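Local coordinates for ribonucleoside-diphosphate reductase, alpha chain (Actinobacillus ureae ATCC 25976, PDB 6DQX), which probably reduces ribonucleoside diphosphates to deoxyribonucleotides as the catalytic subunit of a class Id ribonucleotide reductase, drawing electrons from thioredoxin-type donors, at residues R338-V350 / P398-M412. Sequence-based numbering, arbitrary orientation.
With EDO (1,2-ethanediol), chain F.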
ATOM      1  N   ARG A 338      13.583  10.176 -14.331  1.00 15.21           N
ATOM      2  CA  ARG A 338      13.335  11.375 -15.110  1.00 15.25           C
ATOM      3  C   ARG A 338      13.949  12.603 -14.413  1.00 14.09           C
ATOM      4  O   ARG A 338      14.694  13.383 -15.027  1.00 13.29           O
ATOM      5  CB  ARG A 338      11.838  11.591 -15.329  1.00 16.58           C
ATOM      6  CG  ARG A 338      11.518  12.849 -16.111  1.00 17.95           C
ATOM      7  CD  ARG A 338      10.060  12.908 -16.484  1.00 20.12           C
ATOM      8  NE  ARG A 338       9.692  14.220 -16.994  1.00 20.63           N
ATOM      9  CZ  ARG A 338       9.936  14.676 -18.228  1.00 22.41           C
ATOM     10  NH1 ARG A 338      10.581  13.960 -19.131  1.00 22.52           N
ATOM     11  NH2 ARG A 338       9.527  15.889 -18.548  1.00 23.72           N
ATOM     12  N   PHE A 339      13.654  12.757 -13.133  1.00 12.69           N
ATOM     13  CA  PHE A 339      14.209  13.881 -12.386  1.00 12.30           C
ATOM     14  C   PHE A 339      15.711  13.931 -12.420  1.00 12.37           C
ATOM     15  O   PHE A 339      16.288  14.977 -12.738  1.00 13.72           O
ATOM     16  CB  PHE A 339      13.750  13.885 -10.906  1.00 12.46           C
ATOM     17  CG  PHE A 339      14.289  15.059 -10.135  1.00 11.67           C
ATOM     18  CD1 PHE A 339      15.547  15.003  -9.566  1.00 12.28           C
ATOM     19  CD2 PHE A 339      13.540  16.218 -10.009  1.00 11.89           C
ATOM     20  CE1 PHE A 339      16.058  16.071  -8.837  1.00 12.27           C
ATOM     21  CE2 PHE A 339      14.041  17.311  -9.310  1.00 12.33           C
ATOM     22  CZ  PHE A 339      15.298  17.237  -8.731  1.00 12.39           C
ATOM     23  N   ALA A 340      16.354  12.827 -12.067  1.00 12.15           N
ATOM     24  CA  ALA A 340      17.806  12.765 -12.054  1.00 12.38           C
ATOM     25  C   ALA A 340      18.395  13.096 -13.430  1.00 12.57           C
ATOM     26  O   ALA A 340      19.309  13.906 -13.516  1.00 12.09           O
ATOM     27  CB  ALA A 340      18.311  11.420 -11.613  1.00 11.92           C
ATOM     28  N   THR A 341      17.842  12.494 -14.470  1.00 13.08           N
ATOM     29  CA  THR A 341      18.278  12.766 -15.861  1.00 14.70           C
ATOM     30  C   THR A 341      18.223  14.267 -16.220  1.00 15.52           C
ATOM     31  O   THR A 341      19.155  14.810 -16.825  1.00 16.76           O
ATOM     32  CB  THR A 341      17.440  11.969 -16.864  1.00 15.61           C
ATOM     33  OG1 THR A 341      17.606  10.581 -16.556  1.00 15.01           O
ATOM     34  CG2 THR A 341      17.912  12.261 -18.328  1.00 16.62           C
ATOM     35  N   ARG A 342      17.129  14.933 -15.866  1.00 15.21           N
ATOM     36  CA  ARG A 342      16.925  16.299 -16.290  1.00 15.67           C
ATOM     37  C   ARG A 342      17.559  17.369 -15.403  1.00 15.32           C
ATOM     38  O   ARG A 342      17.875  18.452 -15.895  1.00 14.81           O
ATOM     39  CB  ARG A 342      15.444  16.560 -16.461  1.00 17.84           C
ATOM     40  CG  ARG A 342      14.820  15.602 -17.454  1.00 20.01           C
ATOM     41  CD  ARG A 342      13.324  15.730 -17.465  1.00 23.23           C
ATOM     42  NE  ARG A 342      12.836  16.902 -18.165  1.00 25.60           N
ATOM     43  CZ  ARG A 342      12.079  17.882 -17.663  1.00 26.21           C
ATOM     44  NH1 ARG A 342      11.680  17.928 -16.399  1.00 28.76           N
ATOM     45  NH2 ARG A 342      11.689  18.840 -18.477  1.00 27.11           N
ATOM     46  N   HIS A 343      17.713  17.072 -14.104  1.00 14.27           N
ATOM     47  CA  HIS A 343      18.162  18.042 -13.094  1.00 13.23           C
ATOM     48  C   HIS A 343      19.599  17.834 -12.637  1.00 12.81           C
ATOM     49  O   HIS A 343      20.316  18.804 -12.408  1.00 11.99           O
ATOM     50  CB  HIS A 343      17.277  17.948 -11.830  1.00 13.10           C
ATOM     51  CG  HIS A 343      15.886  18.461 -12.023  1.00 12.98           C
ATOM     52  ND1 HIS A 343      14.892  17.765 -12.687  1.00 14.20           N
ATOM     53  CD2 HIS A 343      15.323  19.604 -11.601  1.00 11.91           C
ATOM     54  CE1 HIS A 343      13.780  18.489 -12.676  1.00 12.19           C
ATOM     55  NE2 HIS A 343      14.021  19.612 -12.025  1.00 13.69           N
ATOM     56  N   ARG A 344      19.989  16.580 -12.431  1.00 12.11           N
ATOM     57  CA  ARG A 344      21.268  16.226 -11.835  1.00 12.54           C
ATOM     58  C   ARG A 344      21.537  16.983 -10.519  1.00 12.53           C
ATOM     59  O   ARG A 344      22.644  17.471 -10.277  1.00 12.65           O
ATOM     60  CB  ARG A 344      22.399  16.451 -12.851  1.00 12.94           C
ATOM     61  CG  ARG A 344      22.220  15.711 -14.167  1.00 13.58           C
ATOM     62  CD  ARG A 344      23.494  15.754 -15.017  1.00 13.81           C
ATOM     63  NE  ARG A 344      24.498  14.897 -14.397  1.00 14.27           N
ATOM     64  CZ  ARG A 344      24.622  13.579 -14.583  1.00 15.02           C
ATOM     65  NH1 ARG A 344      23.870  12.921 -15.456  1.00 15.47           N
ATOM     66  NH2 ARG A 344      25.539  12.904 -13.908  1.00 16.07           N
ATOM     67  N   ALA A 345      20.513  17.111  -9.671  1.00 12.90           N
ATOM     68  CA  ALA A 345      20.686  17.841  -8.409  1.00 13.13           C
ATOM     69  C   ALA A 345      21.669  17.143  -7.473  1.00 13.23           C
ATOM     70  O   ALA A 345      21.622  15.919  -7.328  1.00 13.07           O
ATOM     71  CB  ALA A 345      19.348  18.028  -7.712  1.00 13.50           C
ATOM     72  N   LEU A 346      22.599  17.917  -6.890  1.00 13.07           N
ATOM     73  CA  LEU A 346      23.527  17.428  -5.880  1.00 13.78           C
ATOM     74  C   LEU A 346      23.336  18.152  -4.527  1.00 13.39           C
ATOM     75  O   LEU A 346      22.817  19.290  -4.448  1.00 12.51           O
ATOM     76  CB  LEU A 346      24.986  17.618  -6.322  1.00 13.41           C
ATOM     77  CG  LEU A 346      25.338  17.182  -7.769  1.00 13.48           C
ATOM     78  CD1 LEU A 346      26.794  17.505  -8.061  1.00 13.98           C
ATOM     79  CD2 LEU A 346      25.028  15.701  -7.962  1.00 13.80           C
ATOM     80  N   GLY A 347      23.831  17.495  -3.490  1.00 13.65           N
ATOM     81  CA  GLY A 347      23.709  17.970  -2.118  1.00 14.37           C
ATOM     82  C   GLY A 347      25.009  17.804  -1.347  1.00 14.44           C
ATOM     83  O   GLY A 347      25.090  16.988  -0.439  1.00 16.46           O
ATOM     84  N   LEU A 348      26.030  18.570  -1.715  1.00 12.90           N
ATOM     85  CA  LEU A 348      27.298  18.547  -0.999  1.00 12.93           C
ATOM     86  C   LEU A 348      27.094  19.321   0.320  1.00 12.10           C
ATOM     87  O   LEU A 348      26.584  20.458   0.318  1.00 12.08           O
ATOM     88  CB  LEU A 348      28.396  19.200  -1.837  1.00 13.76           C
ATOM     89  CG  LEU A 348      29.808  19.285  -1.216  1.00 14.24           C
ATOM     90  CD1 LEU A 348      30.859  19.122  -2.313  1.00 15.23           C
ATOM     91  CD2 LEU A 348      30.026  20.583  -0.418  1.00 15.17           C
ATOM     92  N   GLY A 349      27.476  18.700   1.421  1.00 12.08           N
ATOM     93  CA  GLY A 349      27.281  19.229   2.766  1.00 11.50           C
ATOM     94  C   GLY A 349      28.575  19.402   3.520  1.00 11.63           C
ATOM     95  O   GLY A 349      29.663  19.405   2.932  1.00 10.31           O
ATOM     96  N   VAL A 350      28.458  19.489   4.853  1.00 11.24           N
ATOM     97  CA  VAL A 350      29.596  19.691   5.738  1.00 11.53           C
ATOM     98  C   VAL A 350      29.418  18.953   7.038  1.00 11.62           C
ATOM     99  O   VAL A 350      28.299  18.567   7.388  1.00 11.22           O
ATOM    100  CB  VAL A 350      29.791  21.206   6.122  1.00 11.57           C
ATOM    101  CG1 VAL A 350      29.973  22.029   4.850  1.00 12.12           C
ATOM    102  CG2 VAL A 350      28.628  21.738   6.951  1.00 11.66           C
ATOM    103  N   PRO A 398      22.320  19.105 -18.524  1.00 14.77           N
ATOM    104  CA  PRO A 398      21.113  18.305 -18.646  1.00 15.39           C
ATOM    105  C   PRO A 398      19.938  19.194 -19.118  1.00 15.61           C
ATOM    106  O   PRO A 398      20.042  20.423 -19.122  1.00 14.73           O
ATOM    107  CB  PRO A 398      20.898  17.789 -17.210  1.00 14.99           C
ATOM    108  CG  PRO A 398      21.467  18.867 -16.361  1.00 14.60           C
ATOM    109  CD  PRO A 398      22.643  19.432 -17.123  1.00 14.96           C
ATOM    110  N   GLU A 399      18.831  18.568 -19.468  1.00 16.65           N
ATOM    111  CA  GLU A 399      17.703  19.258 -20.137  1.00 18.09           C
ATOM    112  C   GLU A 399      17.197  20.513 -19.426  1.00 17.22           C
ATOM    113  O   GLU A 399      16.957  21.513 -20.069  1.00 16.13           O
ATOM    114  CB  GLU A 399      16.553  18.259 -20.360  1.00 20.97           C
ATOM    115  CG  GLU A 399      15.324  18.800 -21.094  1.00 24.23           C
ATOM    116  CD  GLU A 399      14.158  17.817 -21.090  1.00 27.49           C
ATOM    117  OE1 GLU A 399      14.398  16.593 -21.140  1.00 28.67           O
ATOM    118  OE2 GLU A 399      12.989  18.277 -21.029  1.00 33.39           O
ATOM    119  N   ILE A 400      17.022  20.459 -18.096  1.00 16.30           N
ATOM    120  CA  ILE A 400      16.518  21.599 -17.346  1.00 16.54           C
ATOM    121  C   ILE A 400      17.477  22.790 -17.384  1.00 14.86           C
ATOM    122  O   ILE A 400      17.059  23.930 -17.306  1.00 14.64           O
ATOM    123  CB  ILE A 400      16.205  21.158 -15.862  1.00 18.88           C
ATOM    124  CG1 ILE A 400      14.866  20.418 -15.827  1.00 21.66           C
ATOM    125  CG2 ILE A 400      16.241  22.288 -14.866  1.00 21.13           C
ATOM    126  CD1 ILE A 400      13.667  21.171 -16.401  1.00 23.08           C
ATOM    127  N   LEU A 401      18.767  22.523 -17.520  1.00 14.18           N
ATOM    128  CA  LEU A 401      19.784  23.550 -17.527  1.00 14.09           C
ATOM    129  C   LEU A 401      20.343  23.939 -18.913  1.00 15.18           C
ATOM    130  O   LEU A 401      21.383  24.591 -18.978  1.00 13.80           O
ATOM    131  CB  LEU A 401      20.940  23.103 -16.627  1.00 14.59           C
ATOM    132  CG  LEU A 401      20.602  23.078 -15.130  1.00 13.97           C
ATOM    133  CD1 LEU A 401      21.642  22.262 -14.369  1.00 14.95           C
ATOM    134  CD2 LEU A 401      20.488  24.484 -14.601  1.00 14.04           C
ATOM    135  N   LYS A 402      19.688  23.538 -20.003  1.00 16.72           N
ATOM    136  CA  LYS A 402      20.163  23.947 -21.339  1.00 18.47           C
ATOM    137  C   LYS A 402      20.257  25.471 -21.369  1.00 19.10           C
ATOM    138  O   LYS A 402      19.268  26.169 -21.100  1.00 18.94           O
ATOM    139  CB  LYS A 402      19.232  23.433 -22.434  1.00 21.85           C
ATOM    140  CG  LYS A 402      19.738  23.689 -23.844  1.00 26.09           C
ATOM    141  CD  LYS A 402      18.891  22.927 -24.855  1.00 30.82           C
ATOM    142  CE  LYS A 402      19.012  23.515 -26.248  1.00 33.22           C
ATOM    143  NZ  LYS A 402      17.929  22.965 -27.094  1.00 36.72           N
ATOM    144  N   GLY A 403      21.460  25.977 -21.652  1.00 19.14           N
ATOM    145  CA  GLY A 403      21.732  27.417 -21.723  1.00 19.43           C
ATOM    146  C   GLY A 403      22.063  28.096 -20.411  1.00 18.62           C
ATOM    147  O   GLY A 403      22.347  29.292 -20.396  1.00 19.38           O
ATOM    148  N   TYR A 404      22.001  27.349 -19.302  1.00 17.41           N
ATOM    149  CA  TYR A 404      22.272  27.873 -17.985  1.00 17.01           C
ATOM    150  C   TYR A 404      23.732  27.801 -17.541  1.00 16.47           C
ATOM    151  O   TYR A 404      24.087  28.521 -16.628  1.00 18.06           O
ATOM    152  CB  TYR A 404      21.372  27.233 -16.910  1.00 16.38           C
ATOM    153  CG  TYR A 404      19.957  27.791 -16.926  1.00 16.51           C
ATOM    154  CD1 TYR A 404      19.003  27.299 -17.806  1.00 17.12           C
ATOM    155  CD2 TYR A 404      19.583  28.792 -16.060  1.00 17.30           C
ATOM    156  CE1 TYR A 404      17.710  27.811 -17.822  1.00 17.44           C
ATOM    157  CE2 TYR A 404      18.289  29.313 -16.064  1.00 17.85           C
ATOM    158  CZ  TYR A 404      17.357  28.807 -16.938  1.00 17.63           C
ATOM    159  OH  TYR A 404      16.069  29.292 -16.972  1.00 18.78           O
ATOM    160  N   GLY A 405      24.543  26.959 -18.166  1.00 16.38           N
ATOM    161  CA  GLY A 405      25.991  26.965 -17.973  1.00 16.46           C
ATOM    162  C   GLY A 405      26.551  26.136 -16.833  1.00 15.66           C
ATOM    163  O   GLY A 405      27.720  26.309 -16.468  1.00 16.09           O
ATOM    164  N   ARG A 406      25.742  25.232 -16.262  1.00 14.47           N
ATOM    165  CA  ARG A 406      26.251  24.260 -15.307  1.00 13.12           C
ATOM    166  C   ARG A 406      25.553  22.923 -15.485  1.00 12.85           C
ATOM    167  O   ARG A 406      24.566  22.823 -16.219  1.00 12.88           O
ATOM    168  CB  ARG A 406      26.118  24.770 -13.875  1.00 12.90           C
ATOM    169  CG  ARG A 406      24.691  24.980 -13.396  1.00 12.58           C
ATOM    170  CD  ARG A 406      24.692  25.366 -11.919  1.00 12.81           C
ATOM    171  NE  ARG A 406      23.314  25.441 -11.438  1.00 13.37           N
ATOM    172  CZ  ARG A 406      22.427  26.400 -11.717  1.00 13.86           C
ATOM    173  NH1 ARG A 406      22.742  27.462 -12.463  1.00 15.04           N
ATOM    174  NH2 ARG A 406      21.188  26.318 -11.222  1.00 14.15           N
ATOM    175  N   ARG A 407      26.118  21.927 -14.812  1.00 12.13           N
ATOM    176  CA  ARG A 407      25.718  20.523 -14.913  1.00 12.62           C
ATOM    177  C   ARG A 407      24.571  20.137 -13.947  1.00 12.63           C
ATOM    178  O   ARG A 407      23.828  19.173 -14.218  1.00 12.48           O
ATOM    179  CB  ARG A 407      26.962  19.687 -14.588  1.00 13.53           C
ATOM    180  CG  ARG A 407      26.841  18.173 -14.631  1.00 15.03           C
ATOM    181  CD  ARG A 407      26.894  17.652 -16.031  1.00 15.08           C
ATOM    182  NE  ARG A 407      27.089  16.202 -16.046  1.00 15.35           N
ATOM    183  CZ  ARG A 407      26.701  15.406 -17.031  1.00 16.29           C
ATOM    184  NH1 ARG A 407      26.101  15.904 -18.106  1.00 18.08           N
ATOM    185  NH2 ARG A 407      26.905  14.099 -16.939  1.00 17.13           N
ATOM    186  N   ASN A 408      24.488  20.838 -12.813  1.00 12.02           N
ATOM    187  CA  ASN A 408      23.668  20.461 -11.650  1.00 11.84           C
ATOM    188  C   ASN A 408      22.793  21.611 -11.206  1.00 11.85           C
ATOM    189  O   ASN A 408      23.271  22.727 -11.042  1.00 12.11           O
ATOM    190  CB  ASN A 408      24.594  20.101 -10.519  1.00 11.70           C
ATOM    191  CG  ASN A 408      25.663  19.132 -10.958  1.00 11.62           C
ATOM    192  OD1 ASN A 408      26.819  19.527 -11.186  1.00 11.76           O
ATOM    193  ND2 ASN A 408      25.277  17.867 -11.162  1.00 10.63           N
ATOM    194  N   THR A 409      21.496  21.354 -11.008  1.00 12.07           N
ATOM    195  CA  THR A 409      20.569  22.443 -10.697  1.00 11.82           C
ATOM    196  C   THR A 409      20.873  23.054  -9.340  1.00 11.92           C
ATOM    197  O   THR A 409      20.794  24.290  -9.164  1.00 11.67           O
ATOM    198  CB  THR A 409      19.090  22.014 -10.740  1.00 12.00           C
ATOM    199  OG1 THR A 409      18.904  20.887  -9.885  1.00 11.72           O
ATOM    200  CG2 THR A 409      18.658  21.702 -12.156  1.00 12.27           C
ATOM    201  N   THR A 410      21.249  22.177  -8.404  1.00 11.61           N
ATOM    202  CA  THR A 410      21.685  22.544  -7.077  1.00 11.98           C
ATOM    203  C   THR A 410      22.982  21.812  -6.753  1.00 11.77           C
ATOM    204  O   THR A 410      23.241  20.724  -7.270  1.00 11.83           O
ATOM    205  CB  THR A 410      20.622  22.168  -6.001  1.00 12.55           C
ATOM    206  OG1 THR A 410      20.480  20.737  -5.942  1.00 13.57           O
ATOM    207  CG2 THR A 410      19.298  22.854  -6.335  1.00 12.94           C
ATOM    208  N   LEU A 411      23.783  22.417  -5.887  1.00 11.95           N
ATOM    209  CA  LEU A 411      25.065  21.904  -5.458  1.00 12.77           C
ATOM    210  C   LEU A 411      25.181  21.599  -3.957  1.00 11.91           C
ATOM    211  O   LEU A 411      25.918  20.666  -3.603  1.00 11.74           O
ATOM    212  CB  LEU A 411      26.175  22.898  -5.827  1.00 13.80           C
ATOM    213  CG  LEU A 411      26.678  22.881  -7.283  1.00 16.55           C
ATOM    214  CD1 LEU A 411      27.145  21.471  -7.674  1.00 17.04           C
ATOM    215  CD2 LEU A 411      25.644  23.395  -8.251  1.00 18.25           C
ATOM    216  N   MET A 412      24.493  22.343  -3.098  1.00 11.89           N
ATOM    217  CA  MET A 412      24.741  22.262  -1.644  1.00 11.98           C
ATOM    218  C   MET A 412      23.526  22.100  -0.767  1.00 12.20           C
ATOM    219  O   MET A 412      22.505  22.731  -0.991  1.00 11.99           O
ATOM    220  CB  MET A 412      25.535  23.501  -1.160  1.00 13.35           C
ATOM    221  CG  MET A 412      26.970  23.515  -1.657  1.00 14.34           C
ATOM    222  SD  MET A 412      27.863  25.004  -1.165  1.00 17.21           S
ATOM    223  CE  MET A 412      27.942  24.606   0.582  1.00 18.17           C
TER
HETATM  224  C1  EDO F 605      30.207  11.150 -15.872  1.00 32.66           C
HETATM  225  O1  EDO F 605      29.441  10.135 -15.207  1.00 35.43           O
HETATM  226  C2  EDO F 605      30.036  12.510 -15.217  1.00 31.42           C
HETATM  227  O2  EDO F 605      28.665  12.787 -14.958  1.00 29.62           O
HETATM  228  O   HOH W   1      18.990  15.643 -19.400  1.00 17.43           O
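The guanidinium groups of R344 and R407 lie face to face, centres 3.7 Å apart and planes 21° from parallel, with R407 NH2 over the middle of the R344 group. D317 makes a salt bridge to each NE and so probably offsets their like charges; S321 OG binds R344 NH2, G396 holds R407 NH1, and 1,2-ethanediol, probably from crystallisation, accepts a bond from R407 NH2. Beside this stack the N408 amide points ND2 at R344 O in a nearly straight bond (2.8 Å), while the flank of the amide rests against L346 CD1. S388 takes up N408 OD1.

At the helix end, R342 reaches E399 through NH2 (2.9 Å to OE2); OE2 lies close to the R342 guanidinium plane, but NH2 meets the carboxylate from above, the planes 76° apart. The bend at chi3 (76°) turns the R342 group over I400, and E286 holds its NH1. I400 CG1 also sits over one face of the H343 ring, 4.0 Å from its centroid, with F339 against the other face. I400 N binds R342 O, and T409 N binds H343 O.

Beyond R344, whose positive phi ends helix 334-343, L346 N to T410 O and L348 N to L411 O run the loop following helix 367-395 beside residues 346-348. Strand 347-351 pairs in parallel with strand 288-296 in the ribonucleotide reductase barrel, while helix 308-327 packs against A340 and R344.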